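Local atomic coordinates of alpha-L-arabinosidase (Xanthomonas axonopodis pv. citri, PDB entry 6D25), a protein that probably hydrolyses alpha-L-arabinofuranosyl side groups of arabinoxylan as a trimeric GH51 arabinofuranosidase that can cope with internal di-substitutions. Residues 200-205 / 322-327; 369-372 / 378-381; 217-222 / 236-241. One frame throughout, in Å; residues are numbered along the deposited sequence.

Interaction 1 (200-205 / 322-327); sequences GNELWG and VDEWGT
The carboxylates of Glu202 and Glu324 meet with their planes turned 28° apart, OE2 of Glu202 lying 2.9 Å from OE1 of Glu324. The two oxygens are close but do not hydrogen-bond to each other. The second flat group, the indole of Trp204, lies under its own loop: Glu202 CA sits 3.9 Å above one face, displaced toward the rim. At the edge of this ring NE1 is bonded to Gly240 O, while Trp248 packs edge-to-face with it. The CA atoms of Glu202 and Glu324 are 10.2 Å apart, so the long side chains alone bridge the gap. Glu324 runs extended beyond CG, whereas Glu202 bends at chi2 (-147°) to bring its carboxylate across.

The setting is the (beta/alpha)8 barrel, with Glu202 in the loop that follows strand 196-199, the fourth, and Glu324 near the end of strand 319-325, the seventh. In clan GH-A glycosidases, to which GH51 belongs, these are the places of the acid/base and nucleophile glutamates, and the Asn201-Glu202 sequence fits that pattern. The pair is therefore probably the catalytic one.

Glu324 is held at both oxygens, OE1 by Tyr268 OH and OE2 by a salt bridge to Arg95, which fixes the rotation of its carboxylate. A glycerol, probably from the crystallisation liquor, has its O2 hydrogen-bonded to Glu324 OE1 and weakly to Glu202 OE2, consistent with a pocket at the two acids. Glu202 also begins a type I turn, closed by Gly205 N to Glu202 O at 2.9 Å.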
loop_
_atom_site.group_PDB
_atom_site.type_symbol
_atom_site.label_atom_id
_atom_site.label_comp_id
_atom_site.label_asym_id
_atom_site.label_seq_id
_atom_site.Cartn_x
_atom_site.Cartn_y
_atom_site.Cartn_z
ATOM N N GLY A 200 -11.190 1.470 -7.647
ATOM C CA GLY A 200 -11.566 1.823 -6.262
ATOM C C GLY A 200 -12.923 2.462 -6.194
ATOM O O GLY A 200 -13.346 3.119 -7.136
ATOM N N ASN A 201 -13.618 2.238 -5.086
ATOM C CA ASN A 201 -15.014 2.694 -4.874
ATOM C C ASN A 201 -15.088 3.406 -3.501
ATOM O O ASN A 201 -14.622 2.933 -2.520
ATOM C CB ASN A 201 -15.965 1.505 -4.968
ATOM C CG ASN A 201 -15.699 0.614 -6.178
ATOM O OD1 ASN A 201 -16.200 0.914 -7.292
ATOM N ND2 ASN A 201 -14.773 -0.370 -6.044
ATOM N N GLU A 202 -15.574 4.609 -3.434
ATOM C CA GLU A 202 -15.821 5.273 -2.127
ATOM C C GLU A 202 -14.529 5.227 -1.265
ATOM O O GLU A 202 -14.550 4.867 -0.084
ATOM C CB GLU A 202 -17.048 4.657 -1.411
ATOM C CG GLU A 202 -18.423 4.872 -2.109
ATOM C CD GLU A 202 -19.690 5.023 -1.221
ATOM O OE1 GLU A 202 -19.598 4.780 0.024
ATOM O OE2 GLU A 202 -20.820 5.429 -1.771
ATOM N N LEU A 203 -13.392 5.654 -1.820
ATOM C CA LEU A 203 -12.110 5.545 -1.095
ATOM C C LEU A 203 -12.082 6.498 0.105
ATOM O O LEU A 203 -11.297 6.271 1.016
ATOM C CB LEU A 203 -10.949 5.822 -2.060
ATOM C CG LEU A 203 -10.742 4.776 -3.165
ATOM C CD1 LEU A 203 -9.424 4.963 -3.869
ATOM C CD2 LEU A 203 -10.808 3.369 -2.641
ATOM N N TRP A 204 -12.908 7.542 0.101
ATOM C CA TRP A 204 -13.036 8.478 1.231
ATOM C C TRP A 204 -13.765 7.805 2.401
ATOM O O TRP A 204 -13.746 8.351 3.487
ATOM C CB TRP A 204 -13.741 9.798 0.855
ATOM C CG TRP A 204 -14.757 9.639 -0.219
ATOM C CD1 TRP A 204 -14.582 9.887 -1.550
ATOM C CD2 TRP A 204 -16.087 9.109 -0.075
ATOM N NE1 TRP A 204 -15.699 9.508 -2.242
ATOM C CE2 TRP A 204 -16.637 9.036 -1.360
ATOM C CE3 TRP A 204 -16.869 8.727 1.022
ATOM C CZ2 TRP A 204 -17.933 8.575 -1.584
ATOM C CZ3 TRP A 204 -18.132 8.232 0.806
ATOM C CH2 TRP A 204 -18.654 8.164 -0.481
ATOM N N GLY A 205 -14.395 6.660 2.181
ATOM C CA GLY A 205 -15.233 5.998 3.198
ATOM C C GLY A 205 -14.910 4.511 3.300
ATOM O O GLY A 205 -13.810 4.145 3.703
ATOM N N VAL A 322 -21.619 9.607 -12.921
ATOM C CA VAL A 322 -22.400 9.699 -11.707
ATOM C C VAL A 322 -22.740 8.272 -11.315
ATOM O O VAL A 322 -23.849 7.819 -11.618
ATOM C CB VAL A 322 -23.663 10.549 -11.895
ATOM C CG1 VAL A 322 -24.465 10.705 -10.587
ATOM C CG2 VAL A 322 -23.307 11.917 -12.436
ATOM N N ASP A 323 -21.832 7.547 -10.663
ATOM C CA ASP A 323 -22.123 6.091 -10.690
ATOM C C ASP A 323 -22.813 5.630 -9.405
ATOM O O ASP A 323 -23.020 4.432 -9.262
ATOM C CB ASP A 323 -20.924 5.259 -11.122
ATOM C CG ASP A 323 -19.768 5.451 -10.193
ATOM O OD1 ASP A 323 -19.964 6.240 -9.254
ATOM O OD2 ASP A 323 -18.727 4.800 -10.416
ATOM N N GLU A 324 -23.259 6.567 -8.562
ATOM C CA GLU A 324 -24.335 6.260 -7.587
ATOM C C GLU A 324 -25.225 7.490 -7.462
ATOM O O GLU A 324 -24.733 8.562 -7.144
ATOM C CB GLU A 324 -23.801 5.858 -6.197
ATOM C CG GLU A 324 -22.845 4.687 -6.250
ATOM C CD GLU A 324 -22.199 4.282 -4.932
ATOM O OE1 GLU A 324 -22.676 4.778 -3.896
ATOM O OE2 GLU A 324 -21.208 3.495 -4.978
ATOM N N TRP A 325 -26.513 7.306 -7.719
ATOM C CA TRP A 325 -27.538 8.289 -7.450
ATOM C C TRP A 325 -28.859 7.566 -7.161
ATOM O O TRP A 325 -28.966 6.372 -7.420
ATOM C CB TRP A 325 -27.674 9.278 -8.612
ATOM C CG TRP A 325 -28.195 8.672 -9.879
ATOM C CD1 TRP A 325 -27.463 8.010 -10.821
ATOM C CD2 TRP A 325 -29.551 8.680 -10.363
ATOM N NE1 TRP A 325 -28.267 7.564 -11.834
ATOM C CE2 TRP A 325 -29.548 7.991 -11.602
ATOM C CE3 TRP A 325 -30.764 9.174 -9.877
ATOM C CZ2 TRP A 325 -30.714 7.793 -12.347
ATOM C CZ3 TRP A 325 -31.903 9.010 -10.632
ATOM C CH2 TRP A 325 -31.886 8.325 -11.848
ATOM N N GLY A 326 -29.816 8.314 -6.662
ATOM C CA GLY A 326 -31.144 7.802 -6.323
ATOM C C GLY A 326 -31.515 8.026 -4.878
ATOM O O GLY A 326 -30.767 8.607 -4.112
ATOM N N THR A 327 -32.717 7.573 -4.519
ATOM C CA THR A 327 -33.260 7.802 -3.208
ATOM C C THR A 327 -32.761 6.745 -2.225
ATOM O O THR A 327 -32.577 5.600 -2.558
ATOM C CB THR A 327 -34.793 7.824 -3.245
ATOM O OG1 THR A 327 -35.286 6.619 -3.848
ATOM C CG2 THR A 327 -35.297 9.022 -4.004
#

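Interaction 2 (369-372 / 378-381); sequences ANIA and LQAM
Ala372 O receives the hydrogen bond across this contact, from Gln379 N at 2.9 Å with an N-H...O angle of 151°. The donor lies in the carbonyl plane, on a lone pair. Leu378 CB lies 3.3 Å from the same oxygen, and Gln379 is the centre of an inverse gamma turn, whose Ala380 N to Leu378 O bond is weak.

Van der Waals contacts lie beside the bond. Ile371 CD1 rests over the face of the Gln379 amide, 3.8 Å from CD, the two side chains crossing at about a right angle. With CG1 anti to the backbone N (chi1 -164°), the ethyl arm of Ile371 reaches the amide. The apolar pairs are Ile371 CG2 with Met381 CE, tip to tip at 3.7 Å, and Ala372 CB with Leu378 CD1 at 4.0 Å.

Polar partners outside hold the amide beneath the methyl: Gln379 OE1 accepts from Thr327 N, and NE2 is bonded to Thr394 OG1. Phe398 of helix 393-400 covers both Ile371 and Met381. The arrangement belongs to the end of the eighth strand of a (beta/alpha)8 barrel, where the loop before strand 382-385 folds back on strand 366-371.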
loop_
_atom_site.group_PDB
_atom_site.type_symbol
_atom_site.label_atom_id
_atom_site.label_comp_id
_atom_site.label_asym_id
_atom_site.label_seq_id
_atom_site.Cartn_x
_atom_site.Cartn_y
_atom_site.Cartn_z
ATOM N N ALA A 369 -23.855 7.341 -15.949
ATOM C CA ALA A 369 -24.510 7.375 -14.648
ATOM C C ALA A 369 -25.073 5.997 -14.341
ATOM O O ALA A 369 -25.362 5.225 -15.245
ATOM C CB ALA A 369 -25.601 8.438 -14.586
ATOM N N ASN A 370 -25.147 5.684 -13.067
ATOM C CA ASN A 370 -25.649 4.394 -12.604
ATOM C C ASN A 370 -26.527 4.616 -11.368
ATOM O O ASN A 370 -26.057 5.082 -10.309
ATOM C CB ASN A 370 -24.551 3.390 -12.280
ATOM C CG ASN A 370 -23.592 3.135 -13.421
ATOM O OD1 ASN A 370 -22.730 3.970 -13.683
ATOM N ND2 ASN A 370 -23.734 1.999 -14.100
ATOM N N ILE A 371 -27.804 4.267 -11.483
ATOM C CA ILE A 371 -28.732 4.399 -10.368
ATOM C C ILE A 371 -28.472 3.275 -9.363
ATOM O O ILE A 371 -28.203 2.114 -9.759
ATOM C CB ILE A 371 -30.193 4.421 -10.869
ATOM C CG1 ILE A 371 -31.125 4.956 -9.792
ATOM C CG2 ILE A 371 -30.632 3.051 -11.364
ATOM C CD1 ILE A 371 -32.568 5.144 -10.176
ATOM N N ALA A 372 -28.614 3.591 -8.087
ATOM C CA ALA A 372 -28.472 2.620 -7.013
ATOM C C ALA A 372 -29.844 2.109 -6.556
ATOM O O ALA A 372 -30.634 2.922 -6.060
ATOM C CB ALA A 372 -27.769 3.269 -5.846
ATOM N N LEU A 378 -32.308 -0.373 -2.657
ATOM C CA LEU A 378 -32.445 1.068 -2.825
ATOM C C LEU A 378 -33.486 1.380 -3.913
ATOM O O LEU A 378 -34.543 0.815 -3.819
ATOM C CB LEU A 378 -31.056 1.678 -3.057
ATOM C CG LEU A 378 -30.169 1.697 -1.807
ATOM C CD1 LEU A 378 -28.753 2.122 -2.135
ATOM C CD2 LEU A 378 -30.736 2.593 -0.722
ATOM N N GLN A 379 -33.208 2.262 -4.882
ATOM C CA GLN A 379 -34.241 2.751 -5.822
ATOM C C GLN A 379 -34.320 1.791 -7.011
ATOM O O GLN A 379 -33.962 2.161 -8.138
ATOM C CB GLN A 379 -33.961 4.182 -6.287
ATOM C CG GLN A 379 -35.156 4.781 -7.027
ATOM C CD GLN A 379 -35.009 6.236 -7.426
ATOM O OE1 GLN A 379 -34.136 6.948 -6.906
ATOM N NE2 GLN A 379 -35.880 6.692 -8.319
ATOM N N ALA A 380 -34.827 0.579 -6.763
ATOM C CA ALA A 380 -34.682 -0.524 -7.687
ATOM C C ALA A 380 -35.571 -0.415 -8.931
ATOM O O ALA A 380 -36.628 0.234 -8.928
ATOM C CB ALA A 380 -34.994 -1.791 -6.951
ATOM N N MET A 381 -35.141 -1.104 -10.009
ATOM C CA MET A 381 -35.983 -1.290 -11.176
ATOM C C MET A 381 -37.084 -2.314 -10.887
ATOM O O MET A 381 -38.200 -2.224 -11.400
ATOM C CB MET A 381 -35.188 -1.826 -12.376
ATOM C CG MET A 381 -34.076 -0.961 -12.881
ATOM S SD MET A 381 -34.549 0.773 -13.199
ATOM C CE MET A 381 -34.007 1.524 -11.697
#

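Interaction 3 (217-222 / 236-241); sequences DVFRRY and KIAPGP
This is a buried apolar contact between a helix and the strand that follows it, and a CH-pi interaction lies at its centre. Helix 212-224 packs here on strand 235-238 of the parallel barrel sheet. Phe219 supplies the whole helix side. A trans chi1 of 169° swings the ring away from the backbone N and onto the strand, and Ala238 CB stands over one face, 3.7 Å from the centroid and 14° off the ring normal. That methyl is nearest to Phe219 CE1, at 3.6 Å, and so sits somewhat toward the rim of the ring. Pro239 extends the apolar surface just past the strand: its CD approaches Phe219 CD1 obliquely at 3.7 Å. The backbones come close, the CA atoms of Phe219 and Ala238 being 6.8 Å apart, with the ring lying beside that line.

Ala256 of helix 246-256 also packs on Phe219. The same stretch of helix serves the trimer: Asp217 forms a salt bridge with Arg211 of a second subunit, Arg221 NH2 bonds to Tyr222 OH of that subunit, and Tyr222 OH of this chain in turn meets Arg221 of the third subunit. The helix thus presents Phe219 to its own barrel while its other residues bind neighbouring copies. Strand 196-199, helix 212-224 and strand 235-238 make up a beta-alpha-beta unit, and the contact is the helix-on-sheet packing of such a crossover in a (beta/alpha)8 barrel.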
loop_
_atom_site.group_PDB
_atom_site.type_symbol
_atom_site.label_atom_id
_atom_site.label_comp_id
_atom_site.label_asym_id
_atom_site.label_seq_id
_atom_site.Cartn_x
_atom_site.Cartn_y
_atom_site.Cartn_z
ATOM N N ASP A 217 -2.543 9.193 -5.089
ATOM C CA ASP A 217 -1.316 8.375 -5.208
ATOM C C ASP A 217 -1.676 6.913 -5.420
ATOM O O ASP A 217 -1.116 6.217 -6.297
ATOM C CB ASP A 217 -0.408 8.557 -3.990
ATOM C CG ASP A 217 0.297 9.896 -3.937
ATOM O OD1 ASP A 217 0.618 10.456 -5.020
ATOM O OD2 ASP A 217 0.569 10.374 -2.809
ATOM N N VAL A 218 -2.633 6.423 -4.638
ATOM C CA VAL A 218 -3.049 5.035 -4.744
ATOM C C VAL A 218 -3.683 4.762 -6.129
ATOM O O VAL A 218 -3.380 3.756 -6.776
ATOM C CB VAL A 218 -4.010 4.682 -3.597
ATOM C CG1 VAL A 218 -4.637 3.321 -3.787
ATOM C CG2 VAL A 218 -3.293 4.724 -2.262
ATOM N N PHE A 219 -4.559 5.645 -6.577
ATOM C CA PHE A 219 -5.181 5.514 -7.895
ATOM C C PHE A 219 -4.094 5.473 -8.985
ATOM O O PHE A 219 -4.119 4.586 -9.839
ATOM C CB PHE A 219 -6.196 6.638 -8.179
ATOM C CG PHE A 219 -6.615 6.644 -9.625
ATOM C CD1 PHE A 219 -7.425 5.653 -10.146
ATOM C CD2 PHE A 219 -6.078 7.574 -10.494
ATOM C CE1 PHE A 219 -7.719 5.613 -11.501
ATOM C CE2 PHE A 219 -6.384 7.551 -11.852
ATOM C CZ PHE A 219 -7.177 6.543 -12.347
ATOM N N ARG A 220 -3.195 6.441 -8.973
ATOM C CA ARG A 220 -2.126 6.483 -9.984
ATOM C C ARG A 220 -1.366 5.144 -10.048
ATOM O O ARG A 220 -1.043 4.648 -11.145
ATOM C CB ARG A 220 -1.176 7.650 -9.699
ATOM C CG ARG A 220 -1.776 8.996 -10.098
ATOM C CD ARG A 220 -0.986 10.161 -9.613
ATOM N NE ARG A 220 0.381 10.175 -10.117
ATOM C CZ ARG A 220 1.146 11.231 -10.183
ATOM N NH1 ARG A 220 0.689 12.420 -9.738
ATOM N NH2 ARG A 220 2.411 11.055 -10.587
ATOM N N ARG A 221 -1.048 4.576 -8.882
ATOM C CA ARG A 221 -0.320 3.327 -8.800
ATOM C C ARG A 221 -1.188 2.176 -9.305
ATOM O O ARG A 221 -0.747 1.397 -10.183
ATOM C CB ARG A 221 0.120 3.043 -7.370
ATOM C CG ARG A 221 0.814 1.714 -7.136
ATOM C CD ARG A 221 1.210 1.631 -5.690
ATOM N NE ARG A 221 1.996 0.453 -5.366
ATOM C CZ ARG A 221 2.444 0.164 -4.152
ATOM N NH1 ARG A 221 2.083 0.905 -3.090
ATOM N NH2 ARG A 221 3.235 -0.893 -4.007
ATOM N N TYR A 222 -2.390 2.000 -8.770
ATOM C CA TYR A 222 -3.163 0.814 -9.090
ATOM C C TYR A 222 -3.620 0.825 -10.566
ATOM O O TYR A 222 -3.669 -0.251 -11.216
ATOM C CB TYR A 222 -4.380 0.673 -8.176
ATOM C CG TYR A 222 -4.103 0.045 -6.836
ATOM C CD1 TYR A 222 -3.284 0.665 -5.910
ATOM C CD2 TYR A 222 -4.594 -1.219 -6.516
ATOM C CE1 TYR A 222 -2.997 0.077 -4.693
ATOM C CE2 TYR A 222 -4.323 -1.816 -5.307
ATOM C CZ TYR A 222 -3.517 -1.169 -4.386
ATOM O OH TYR A 222 -3.223 -1.748 -3.162
ATOM N N LYS A 236 -10.654 3.473 -17.710
ATOM C CA LYS A 236 -10.437 3.471 -16.260
ATOM C C LYS A 236 -11.180 4.630 -15.605
ATOM O O LYS A 236 -11.000 5.783 -16.006
ATOM C CB LYS A 236 -8.942 3.588 -15.968
ATOM C CG LYS A 236 -8.121 2.390 -16.458
ATOM C CD LYS A 236 -6.677 2.753 -16.654
ATOM C CE LYS A 236 -5.830 1.557 -16.988
ATOM N NZ LYS A 236 -4.407 1.953 -17.126
ATOM N N ILE A 237 -11.980 4.308 -14.623
ATOM C CA ILE A 237 -12.743 5.284 -13.870
ATOM C C ILE A 237 -12.084 5.492 -12.502
ATOM O O ILE A 237 -11.974 4.551 -11.712
ATOM C CB ILE A 237 -14.199 4.832 -13.679
ATOM C CG1 ILE A 237 -14.845 4.318 -14.973
ATOM C CG2 ILE A 237 -15.008 5.971 -12.998
ATOM C CD1 ILE A 237 -14.767 5.238 -16.081
ATOM N N ALA A 238 -11.650 6.714 -12.239
ATOM C CA ALA A 238 -11.051 7.094 -10.971
ATOM C C ALA A 238 -12.114 7.376 -9.906
ATOM O O ALA A 238 -13.189 7.886 -10.197
ATOM C CB ALA A 238 -10.166 8.292 -11.180
ATOM N N PRO A 239 -11.770 7.103 -8.654
ATOM C CA PRO A 239 -12.630 7.295 -7.476
ATOM C C PRO A 239 -12.760 8.800 -7.173
ATOM O O PRO A 239 -11.784 9.488 -6.950
ATOM C CB PRO A 239 -11.886 6.499 -6.394
ATOM C CG PRO A 239 -10.465 6.638 -6.759
ATOM C CD PRO A 239 -10.478 6.532 -8.261
ATOM N N GLY A 240 -13.969 9.308 -7.312
ATOM C CA GLY A 240 -14.233 10.737 -7.205
ATOM C C GLY A 240 -15.022 11.085 -5.947
ATOM O O GLY A 240 -15.079 10.315 -4.994
ATOM N N PRO A 241 -15.599 12.305 -5.906
ATOM C CA PRO A 241 -16.181 12.878 -4.726
ATOM C C PRO A 241 -17.551 12.286 -4.341
ATOM O O PRO A 241 -18.308 11.776 -5.184
ATOM C CB PRO A 241 -16.391 14.328 -5.108
ATOM C CG PRO A 241 -16.664 14.267 -6.582
ATOM C CD PRO A 241 -15.703 13.187 -7.057
#

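Overall arrangement
From the N terminus, the chain first passes 200-205, after the fourth barrel strand. Interaction 3 then closes a short excursion, helix 212-224 returning to strand 235-238, wholly within the much longer loop that interaction 1 closes when strand 319-325 arrives. Interaction 2 follows in series, shutting a tight loop after the eighth strand; no two contacts cross. Interactions 1 and 3 touch where Leu203 packs on Pro239. Interactions 1 and 2 join through neighbouring strands, Trp325 O lying 2.9 Å from Ala372 N. Interactions 2 and 3 do not touch, their centres being about 23 Å apart. Together they link the central pocket, the barrel's last strand and its helical, trimer-facing exterior.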